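Side-chain contacts in peptide methionine sulfoxide reductase MsrA (Corynebacterium diphtheriae, PDB 4D7L), which probably repairs oxidised proteins by reducing methionine (S)-S-oxide to methionine, with thiol-disulfide exchange restoring the enzyme: residues Lys78-Trp81 with Glu82-Gly85; Pro101-Arg104 with Glu105-Gly109; Gln168-Gln171 with Arg172-Ile176; Met209-Asp212 with Glu213-Gln216. All coordinates share one frame; numbering follows the deposited sequence. Where two conformers were deposited one is given.

Interaction 1: Lys78-Trp81 with Glu82-Gly85; sequences KLFW and ETPG
K78 and E82 meet one turn apart at the C-terminal end of helix 73-81, where the lysine ammonium is paired with the glutamate carboxylate. K78 NZ reaches E82 OE2 at 2.5 Å, on the syn side of that oxygen but 33° out of the carboxylate plane. With CG anti to its backbone N (chi1 -179°) the lysine chain runs out straight and bends only at the last torsion, which turns NZ toward the acid. E82 OE2 has a second donor: water 1, at 2.6 Å, links it to W81 NE1 and sits at the edge of the indole, in its plane. The indole and the carboxylate lie side by side with their planes 87° apart, and E82 CG comes 3.5 Å from W81 CD1. Of the helix's last carbonyls, K78 O accepts from E82 N, L79 O from the hydroxyl T83 OG1 at 2.8 Å, and F80 O from T83 N at 2.9 Å. Water 2 lies 2.8 Å from both W81 O and T83 O. The indole is also walled by H51 and H219, while F80 packs on L131 and A135 of helix 128-137. Two donors on E82 OE2, the ammonium and a water that itself accepts from W81 NE1, would favour the charged glutamate, and the threonine hydroxyl supplies L79 O with a donor where the chain leaves the helix.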
loop_
_atom_site.group_PDB
_atom_site.type_symbol
_atom_site.label_atom_id
_atom_site.label_comp_id
_atom_site.label_asym_id
_atom_site.label_seq_id
_atom_site.Cartn_x
_atom_site.Cartn_y
_atom_site.Cartn_z
ATOM N N LYS A 78 -4.810 4.721 7.408
ATOM C CA LYS A 78 -5.380 4.944 8.749
ATOM C C LYS A 78 -5.118 3.733 9.644
ATOM O O LYS A 78 -4.736 3.879 10.815
ATOM C CB LYS A 78 -6.884 5.258 8.645
ATOM C CG LYS A 78 -7.617 5.539 9.990
ATOM C CD LYS A 78 -9.055 6.001 9.675
ATOM C CE LYS A 78 -10.000 6.091 10.883
ATOM N NZ LYS A 78 -9.371 6.476 12.161
ATOM N N LEU A 79 -5.317 2.542 9.091
ATOM C CA LEU A 79 -5.056 1.295 9.819
ATOM C C LEU A 79 -3.646 1.277 10.383
ATOM O O LEU A 79 -3.409 0.927 11.554
ATOM C CB LEU A 79 -5.243 0.094 8.880
ATOM C CG LEU A 79 -4.913 -1.262 9.507
ATOM C CD1 LEU A 79 -6.055 -1.669 10.452
ATOM C CD2 LEU A 79 -4.656 -2.300 8.436
ATOM N N PHE A 80 -2.692 1.672 9.553
ATOM C CA PHE A 80 -1.311 1.603 10.011
ATOM C C PHE A 80 -0.870 2.783 10.874
ATOM O O PHE A 80 -0.131 2.561 11.842
ATOM C CB PHE A 80 -0.374 1.417 8.805
ATOM C CG PHE A 80 -0.409 0.015 8.274
ATOM C CD1 PHE A 80 0.172 -1.012 9.011
ATOM C CD2 PHE A 80 -1.078 -0.293 7.093
ATOM C CE1 PHE A 80 0.108 -2.333 8.572
ATOM C CE2 PHE A 80 -1.135 -1.620 6.625
ATOM C CZ PHE A 80 -0.550 -2.639 7.371
ATOM N N TRP A 81 -1.332 4.014 10.619
ATOM C CA TRP A 81 -0.851 5.092 11.501
ATOM C C TRP A 81 -1.437 4.927 12.897
ATOM O O TRP A 81 -0.894 5.453 13.866
ATOM C CB TRP A 81 -1.115 6.530 10.959
ATOM C CG TRP A 81 -2.504 7.112 11.107
ATOM C CD1 TRP A 81 -3.189 7.385 12.272
ATOM C CD2 TRP A 81 -3.309 7.627 10.042
ATOM N NE1 TRP A 81 -4.417 7.969 11.975
ATOM C CE2 TRP A 81 -4.502 8.137 10.613
ATOM C CE3 TRP A 81 -3.140 7.688 8.645
ATOM C CZ2 TRP A 81 -5.534 8.687 9.834
ATOM C CZ3 TRP A 81 -4.168 8.228 7.865
ATOM C CH2 TRP A 81 -5.346 8.736 8.465
ATOM N N GLU A 82 -2.534 4.187 13.008
ATOM C CA GLU A 82 -3.118 3.913 14.327
ATOM C C GLU A 82 -2.505 2.699 15.017
ATOM O O GLU A 82 -2.874 2.366 16.138
ATOM C CB GLU A 82 -4.634 3.737 14.195
ATOM C CG GLU A 82 -5.310 5.092 13.872
ATOM C CD GLU A 82 -6.827 5.031 13.775
ATOM O OE1 GLU A 82 -7.389 3.910 13.721
ATOM O OE2 GLU A 82 -7.445 6.124 13.722
ATOM N N THR A 83 -1.543 2.059 14.373
ATOM C CA THR A 83 -0.900 0.890 14.974
ATOM C C THR A 83 0.236 1.261 15.912
ATOM O O THR A 83 1.133 1.987 15.511
ATOM C CB THR A 83 -0.342 -0.027 13.885
ATOM O OG1 THR A 83 -1.417 -0.448 13.047
ATOM C CG2 THR A 83 0.331 -1.247 14.511
ATOM N N PRO A 84 0.212 0.762 17.164
ATOM C CA PRO A 84 1.333 1.070 18.061
ATOM C C PRO A 84 2.677 0.629 17.461
ATOM O O PRO A 84 2.798 -0.484 16.936
ATOM C CB PRO A 84 0.999 0.278 19.330
ATOM C CG PRO A 84 -0.515 0.101 19.275
ATOM C CD PRO A 84 -0.805 -0.080 17.809
ATOM N N GLY A 85 3.652 1.529 17.513
ATOM C CA GLY A 85 4.994 1.297 17.008
ATOM C C GLY A 85 5.251 1.899 15.632
ATOM O O GLY A 85 6.397 2.014 15.212
HETATM O O HOH W 1 -6.444 8.494 13.852
HETATM O O HOH W 2 1.155 4.803 15.696
#

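Interaction 2: Pro101-Arg104 with Glu105-Gly109; sequences PTYR and ETCTG. With CAC (cacodylate ion), chain D.
T102 and E105 exchange hydrogen bonds at the start of helix 103-107. E105 N donates to T102 OG1 at 3.0 Å, and T102 N donates back to E105 OE1 at 2.9 Å. The second bond meets OE1 on its anti side, tilted 34° from the carboxylate plane. T102 OG1 stands between its own backbone N and carbonyl carbon (chi1 64°), which swings it over the first turn; E105 extends back past it, CG lying 3.2 Å from OG1. The hydroxyl also bonds a triethylene glycol molecule.

Backbone bonds follow from T106 N to T102 O and from C107 N to Y103 O. At the far end E105 O accepts twice from T108, from its N and, at 2.6 Å, from OG1 in the carbonyl plane.

A sulfur-aromatic contact packs across the turn. C107 SG lies over one face of the Y103 ring, 3.5 Å from the centroid and 17° off the normal, shifted toward the rim at CZ. P101 and Y103 both rest on F93 of strand 86-94.

Beyond the ring, Y103 OH donates to O1 of the cacodylate at 2.6 Å, an anion probably from the crystallisation liquor that Y155 OH also binds. The Y103 side chain lies about 7 Å from that of C72, the predicted active-site cysteine. The reciprocal T102-E105 pair, with T102 as N-cap, is a capping box, here opening a short helix that places a tyrosine beside the probable catalytic pocket.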
loop_
_atom_site.group_PDB
_atom_site.type_symbol
_atom_site.label_atom_id
_atom_site.label_comp_id
_atom_site.label_asym_id
_atom_site.label_seq_id
_atom_site.Cartn_x
_atom_site.Cartn_y
_atom_site.Cartn_z
ATOM N N PRO A 101 4.117 9.206 -11.030
ATOM C CA PRO A 101 2.765 9.334 -11.581
ATOM C C PRO A 101 1.881 10.235 -10.712
ATOM O O PRO A 101 2.072 10.277 -9.505
ATOM C CB PRO A 101 2.244 7.896 -11.549
ATOM C CG PRO A 101 2.913 7.294 -10.312
ATOM C CD PRO A 101 4.326 7.904 -10.355
ATOM N N THR A 102 0.960 10.966 -11.328
ATOM C CA THR A 102 -0.122 11.596 -10.581
ATOM C C THR A 102 -1.144 10.532 -10.214
ATOM O O THR A 102 -1.160 9.452 -10.796
ATOM C CB THR A 102 -0.833 12.674 -11.389
ATOM O OG1 THR A 102 -1.465 12.061 -12.521
ATOM C CG2 THR A 102 0.157 13.735 -11.882
ATOM N N TYR A 103 -2.006 10.843 -9.259
ATOM C CA TYR A 103 -3.079 9.936 -8.902
ATOM C C TYR A 103 -3.962 9.641 -10.114
ATOM O O TYR A 103 -4.336 8.486 -10.391
ATOM C CB TYR A 103 -3.905 10.546 -7.767
ATOM C CG TYR A 103 -5.093 9.707 -7.354
ATOM C CD1 TYR A 103 -4.912 8.462 -6.748
ATOM C CD2 TYR A 103 -6.391 10.181 -7.524
ATOM C CE1 TYR A 103 -6.013 7.695 -6.327
ATOM C CE2 TYR A 103 -7.484 9.428 -7.116
ATOM C CZ TYR A 103 -7.283 8.188 -6.518
ATOM O OH TYR A 103 -8.364 7.439 -6.108
ATOM N N ARG A 104 -4.286 10.688 -10.854
ATOM C CA ARG A 104 -5.162 10.495 -12.004
ATOM C C ARG A 104 -4.499 9.534 -12.985
ATOM O O ARG A 104 -5.144 8.636 -13.508
ATOM C CB ARG A 104 -5.480 11.836 -12.678
ATOM C CG ARG A 104 -6.315 11.708 -13.950
ATOM C CD ARG A 104 -6.611 13.088 -14.554
ATOM N NE ARG A 104 -7.380 13.932 -13.641
ATOM C CZ ARG A 104 -8.704 13.889 -13.523
ATOM N NH1 ARG A 104 -9.416 13.061 -14.279
ATOM N NH2 ARG A 104 -9.320 14.689 -12.662
ATOM N N GLU A 105 -3.194 9.670 -13.191
ATOM C CA GLU A 105 -2.511 8.719 -14.075
ATOM C C GLU A 105 -2.602 7.273 -13.564
ATOM O O GLU A 105 -2.881 6.345 -14.333
ATOM C CB GLU A 105 -1.045 9.124 -14.244
ATOM C CG GLU A 105 -0.895 10.355 -15.120
ATOM C CD GLU A 105 0.527 10.878 -15.190
ATOM O OE1 GLU A 105 1.313 10.668 -14.237
ATOM O OE2 GLU A 105 0.848 11.517 -16.211
ATOM N N THR A 106 -2.354 7.082 -12.278
ATOM C CA THR A 106 -2.372 5.742 -11.712
ATOM C C THR A 106 -3.762 5.105 -11.868
ATOM O O THR A 106 -3.867 3.917 -12.182
ATOM C CB THR A 106 -1.957 5.760 -10.226
ATOM O OG1 THR A 106 -0.615 6.255 -10.124
ATOM C CG2 THR A 106 -2.046 4.373 -9.611
ATOM N N CYS A 107 -4.816 5.904 -11.697
ATOM C CA CYS A 107 -6.185 5.386 -11.793
ATOM C C CYS A 107 -6.537 4.899 -13.194
ATOM O O CYS A 107 -7.516 4.162 -13.345
ATOM C CB CYS A 107 -7.211 6.440 -11.355
ATOM S SG CYS A 107 -7.058 6.876 -9.610
ATOM N N THR A 108 -5.762 5.277 -14.217
ATOM C CA THR A 108 -6.010 4.743 -15.573
ATOM C C THR A 108 -5.618 3.275 -15.735
ATOM O O THR A 108 -5.958 2.634 -16.746
ATOM C CB THR A 108 -5.240 5.511 -16.667
ATOM O OG1 THR A 108 -3.841 5.255 -16.518
ATOM C CG2 THR A 108 -5.512 7.025 -16.578
ATOM N N GLY A 109 -4.838 2.769 -14.787
ATOM C CA GLY A 109 -4.285 1.425 -14.882
ATOM C C GLY A 109 -3.035 1.359 -15.754
ATOM O O GLY A 109 -2.437 0.305 -15.883
HETATM AS AS CAC D . -8.988 5.173 -3.870
HETATM O O1 CAC D . -8.213 4.933 -5.410
HETATM O O2 CAC D . -9.613 3.655 -3.293
HETATM C C1 CAC D . -10.462 6.452 -4.073
HETATM C C2 CAC D . -7.684 5.876 -2.583
#

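Interaction 3: Gln168-Gln171 with Arg172-Ile176; sequences QQAQ and RAREI
The R174 guanidinium comes back over the preceding turn of helix 166-186, one face toward the backbone of A170 and its edge toward Q171. In its plane sits Q171 OE1, which accepts a hydrogen bond from R174 NH1 at 3.2 Å, with an N-H...O angle of 148°. The two side chains cross at about a right angle, their flat groups inclined by 41°. Q171 can meet the arginine because its chain, with CG anti to the backbone N (chi1 -172°), folds at chi2. A170 CB lies 3.9 Å from R174 NH2, so a methyl packs against the charged end. NH2 itself donates to I196 O on strand 195-198. That bond belongs to the beta-alpha-beta unit in which helix 166-186 connects strands 158-161 and 195-198; A170 and A173 face the sheet, touching P198 and I196 respectively. On another flank Q169 and R172 lie alongside each other, Q169 OE1 coming 3.7 Å from R172 CD. R172 runs out extended to a salt bridge with D129, joining this helix to helix 128-137. Beneath these side chains the regular i to i+4 bonds run on, from R172 N to Q168 O at 2.9 Å and successively to E175 N with Q171 O.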
loop_
_atom_site.group_PDB
_atom_site.type_symbol
_atom_site.label_atom_id
_atom_site.label_comp_id
_atom_site.label_asym_id
_atom_site.label_seq_id
_atom_site.Cartn_x
_atom_site.Cartn_y
_atom_site.Cartn_z
ATOM N N GLN A 168 16.183 -10.585 2.413
ATOM C CA GLN A 168 15.877 -11.474 3.524
ATOM C C GLN A 168 14.485 -11.181 4.095
ATOM O O GLN A 168 13.736 -12.112 4.443
ATOM C CB GLN A 168 16.923 -11.351 4.642
ATOM C CG GLN A 168 18.306 -11.867 4.274
ATOM C CD GLN A 168 19.066 -10.954 3.300
ATOM O OE1 GLN A 168 18.665 -9.812 3.037
ATOM N NE2 GLN A 168 20.168 -11.467 2.752
ATOM N N GLN A 169 14.138 -9.897 4.205
ATOM C CA GLN A 169 12.806 -9.532 4.682
ATOM C C GLN A 169 11.730 -10.001 3.686
ATOM O O GLN A 169 10.653 -10.448 4.089
ATOM C CB GLN A 169 12.717 -8.024 4.906
ATOM C CG GLN A 169 13.688 -7.506 5.972
ATOM C CD GLN A 169 13.215 -7.730 7.391
ATOM O OE1 GLN A 169 13.182 -8.859 7.883
ATOM N NE2 GLN A 169 12.847 -6.642 8.065
ATOM N N ALA A 170 12.008 -9.906 2.386
ATOM C CA ALA A 170 11.048 -10.414 1.397
ATOM C C ALA A 170 10.836 -11.921 1.596
ATOM O O ALA A 170 9.709 -12.423 1.595
ATOM C CB ALA A 170 11.520 -10.127 -0.013
ATOM N N GLN A 171 11.924 -12.644 1.807
ATOM C CA GLN A 171 11.798 -14.077 2.041
ATOM C C GLN A 171 10.986 -14.343 3.309
ATOM O O GLN A 171 10.158 -15.253 3.383
ATOM C CB GLN A 171 13.190 -14.718 2.142
ATOM C CG GLN A 171 13.134 -16.243 2.181
ATOM C CD GLN A 171 12.221 -16.824 1.094
ATOM O OE1 GLN A 171 12.186 -16.343 -0.052
ATOM N NE2 GLN A 171 11.484 -17.868 1.455
ATOM N N ARG A 172 11.213 -13.516 4.313
ATOM C CA ARG A 172 10.488 -13.640 5.550
ATOM C C ARG A 172 8.974 -13.386 5.350
ATOM O O ARG A 172 8.133 -14.098 5.892
ATOM C CB ARG A 172 11.129 -12.689 6.551
ATOM C CG ARG A 172 10.607 -12.726 7.901
ATOM C CD ARG A 172 11.641 -12.118 8.840
ATOM N NE ARG A 172 11.262 -12.433 10.196
ATOM C CZ ARG A 172 11.873 -13.319 10.967
ATOM N NH1 ARG A 172 12.967 -13.955 10.544
ATOM N NH2 ARG A 172 11.396 -13.537 12.186
ATOM N N ALA A 173 8.626 -12.380 4.555
ATOM C CA ALA A 173 7.221 -12.109 4.268
ATOM C C ALA A 173 6.591 -13.280 3.512
ATOM O O ALA A 173 5.456 -13.700 3.793
ATOM C CB ALA A 173 7.089 -10.808 3.485
ATOM N N ARG A 174 7.332 -13.839 2.557
ATOM C CA ARG A 174 6.826 -15.000 1.841
ATOM C C ARG A 174 6.512 -16.154 2.792
ATOM O O ARG A 174 5.513 -16.851 2.593
ATOM C CB ARG A 174 7.817 -15.457 0.768
ATOM C CG ARG A 174 7.966 -14.425 -0.371
ATOM C CD ARG A 174 8.959 -14.896 -1.451
ATOM N NE ARG A 174 9.270 -13.761 -2.333
ATOM C CZ ARG A 174 10.472 -13.214 -2.435
ATOM N NH1 ARG A 174 11.478 -13.716 -1.727
ATOM N NH2 ARG A 174 10.667 -12.168 -3.239
ATOM N N GLU A 175 7.368 -16.385 3.788
ATOM C CA GLU A 175 7.104 -17.457 4.753
ATOM C C GLU A 175 5.842 -17.198 5.559
ATOM O O GLU A 175 5.107 -18.121 5.889
ATOM C CB GLU A 175 8.261 -17.695 5.733
ATOM C CG GLU A 175 9.411 -18.440 5.115
ATOM C CD GLU A 175 10.507 -18.801 6.109
ATOM O OE1 GLU A 175 10.203 -19.126 7.293
ATOM O OE2 GLU A 175 11.682 -18.688 5.707
ATOM N N ILE A 176 5.662 -15.960 5.989
ATOM C CA ILE A 176 4.463 -15.629 6.734
ATOM C C ILE A 176 3.279 -15.792 5.807
ATOM O O ILE A 176 2.306 -16.476 6.122
ATOM C CB ILE A 176 4.514 -14.214 7.297
ATOM C CG1 ILE A 176 5.587 -14.116 8.372
ATOM C CG2 ILE A 176 3.173 -13.821 7.885
ATOM C CD1 ILE A 176 5.887 -12.690 8.813
#

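Interaction 4: Met209-Asp212 with Glu213-Gln216; sequences MAED and EHQQ
After strand 208-209 the chain makes two overlapping beta turns, E211-H214 and D212-Q215: H214 N bonds E211 O at 3.0 Å and Q215 N bonds D212 O at 3.1 Å. Q215 folds back across them. Bent at chi2 (-61°), it brings NE2 to A210 O at 3.0 Å; that oxygen lies near the amide plane, although the nitrogen stands 48° out of the carbonyl plane it approaches. The same NE2 also donates to V91 O, a stronger partner on strand 86-94, so two backbone carbonyls hold the buried amide in its rotation. The M209 methyl covers the amide, CE being 3.8 Å from Q215 CD, and the two chains cross nearly at a right angle. The double turn belongs to the loop between the edge strand 208-209 of the mixed sheet and helix 217-220, and it brings the H214 side chain to about 8 Å from that of the predicted active-site C72. A210 CB packs on H214 CB at 3.9 Å. E211 and H214 run side by side, carboxylate and imidazole inclined at 46°, with E211 OE1 3.9 Å from H214 CD2. The imidazole is held through ND1 by W74 NE1, and its ring meets those of W74 and Y103. E213 curls back to put OE1 3.5 Å from E211 CB, while the E211 carboxylate itself accepts from Y103 N at the start of helix 103-107.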
loop_
_atom_site.group_PDB
_atom_site.type_symbol
_atom_site.label_atom_id
_atom_site.label_comp_id
_atom_site.label_asym_id
_atom_site.label_seq_id
_atom_site.Cartn_x
_atom_site.Cartn_y
_atom_site.Cartn_z
ATOM N N MET A 209 5.359 9.251 -3.748
ATOM C CA MET A 209 4.270 9.763 -2.922
ATOM C C MET A 209 3.146 10.319 -3.758
ATOM O O MET A 209 3.396 11.002 -4.746
ATOM C CB MET A 209 4.759 10.862 -1.975
ATOM C CG MET A 209 5.731 10.432 -0.916
ATOM S SD MET A 209 6.042 11.826 0.214
ATOM C CE MET A 209 4.564 11.852 1.205
ATOM N N ALA A 210 1.907 10.070 -3.324
ATOM C CA ALA A 210 0.735 10.696 -3.917
ATOM C C ALA A 210 0.657 12.176 -3.518
ATOM O O ALA A 210 1.341 12.601 -2.587
ATOM C CB ALA A 210 -0.536 9.948 -3.482
ATOM N N GLU A 211 -0.202 12.933 -4.203
ATOM C CA GLU A 211 -0.452 14.333 -3.902
ATOM C C GLU A 211 -0.758 14.568 -2.424
ATOM O O GLU A 211 -1.247 13.679 -1.737
ATOM C CB GLU A 211 -1.643 14.847 -4.743
ATOM C CG GLU A 211 -1.333 14.986 -6.256
ATOM C CD GLU A 211 -1.512 13.677 -7.055
ATOM O OE1 GLU A 211 -1.602 12.577 -6.461
ATOM O OE2 GLU A 211 -1.560 13.763 -8.296
ATOM N N ASP A 212 -0.478 15.772 -1.946
ATOM C CA ASP A 212 -0.715 16.137 -0.542
ATOM C C ASP A 212 -2.133 15.830 -0.024
ATOM O O ASP A 212 -2.327 15.411 1.129
ATOM C CB ASP A 212 -0.415 17.633 -0.369
ATOM C CG ASP A 212 -0.622 18.112 1.064
ATOM O OD1 ASP A 212 0.140 17.681 1.963
ATOM O OD2 ASP A 212 -1.549 18.919 1.281
ATOM N N GLU A 213 -3.125 16.033 -0.882
ATOM C CA GLU A 213 -4.521 15.811 -0.524
ATOM C C GLU A 213 -4.789 14.382 -0.073
ATOM O O GLU A 213 -5.687 14.147 0.746
ATOM C CB GLU A 213 -5.448 16.149 -1.716
ATOM C CG GLU A 213 -5.532 17.637 -2.023
ATOM C CD GLU A 213 -4.301 18.209 -2.765
ATOM O OE1 GLU A 213 -3.441 17.441 -3.263
ATOM O OE2 GLU A 213 -4.196 19.455 -2.839
ATOM N N HIS A 214 -4.045 13.420 -0.623
ATOM C CA HIS A 214 -4.230 12.005 -0.251
ATOM C C HIS A 214 -3.611 11.631 1.097
ATOM O O HIS A 214 -4.007 10.635 1.713
ATOM C CB HIS A 214 -3.636 11.081 -1.339
ATOM C CG HIS A 214 -4.397 11.126 -2.627
ATOM N ND1 HIS A 214 -5.485 10.316 -2.872
ATOM C CD2 HIS A 214 -4.255 11.911 -3.720
ATOM C CE1 HIS A 214 -5.983 10.599 -4.062
ATOM N NE2 HIS A 214 -5.241 11.548 -4.610
ATOM N N GLN A 215 -2.614 12.391 1.530
ATOM C CA GLN A 215 -1.890 12.065 2.759
ATOM C C GLN A 215 -2.798 12.267 3.948
ATOM O O GLN A 215 -3.284 13.361 4.160
ATOM C CB GLN A 215 -0.627 12.931 2.880
ATOM C CG GLN A 215 0.255 12.876 1.618
ATOM C CD GLN A 215 0.755 11.452 1.312
ATOM O OE1 GLN A 215 0.969 10.661 2.228
ATOM N NE2 GLN A 215 0.977 11.141 0.025
ATOM N N GLN A 216 -3.045 11.197 4.696
ATOM C CA GLN A 216 -3.990 11.218 5.821
ATOM C C GLN A 216 -5.352 11.763 5.411
ATOM O O GLN A 216 -5.997 12.494 6.161
ATOM C CB GLN A 216 -3.425 12.033 6.992
ATOM C CG GLN A 216 -2.109 11.479 7.550
ATOM C CD GLN A 216 -0.894 12.081 6.865
ATOM O OE1 GLN A 216 -0.691 13.292 6.909
ATOM N NE2 GLN A 216 -0.086 11.238 6.228
#

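How the interactions relate
Interactions 2 and 4 are direct neighbours, joined by a probable hydrogen bond and by ring packing; both lie near C72 and both pack on strand 86-94. Interaction 1 touches interaction 4 by packing, W81 CZ3 being 3.6 Å from Q216 CA, but lies across the chain's centre from interaction 2. Interaction 3 stands apart, its nearest atoms about 12, 22 and 21 Å from those of interactions 1, 2 and 4, yet it shares helix 128-137 with interaction 1. It is also the most exposed, with four of eight touching residues at the surface, whereas half of those in interaction 1 are buried. The chemistry follows: a water-linked salt bridge, a capping box, an arginine-glutamine pair, and a glutamine clasping carbonyls.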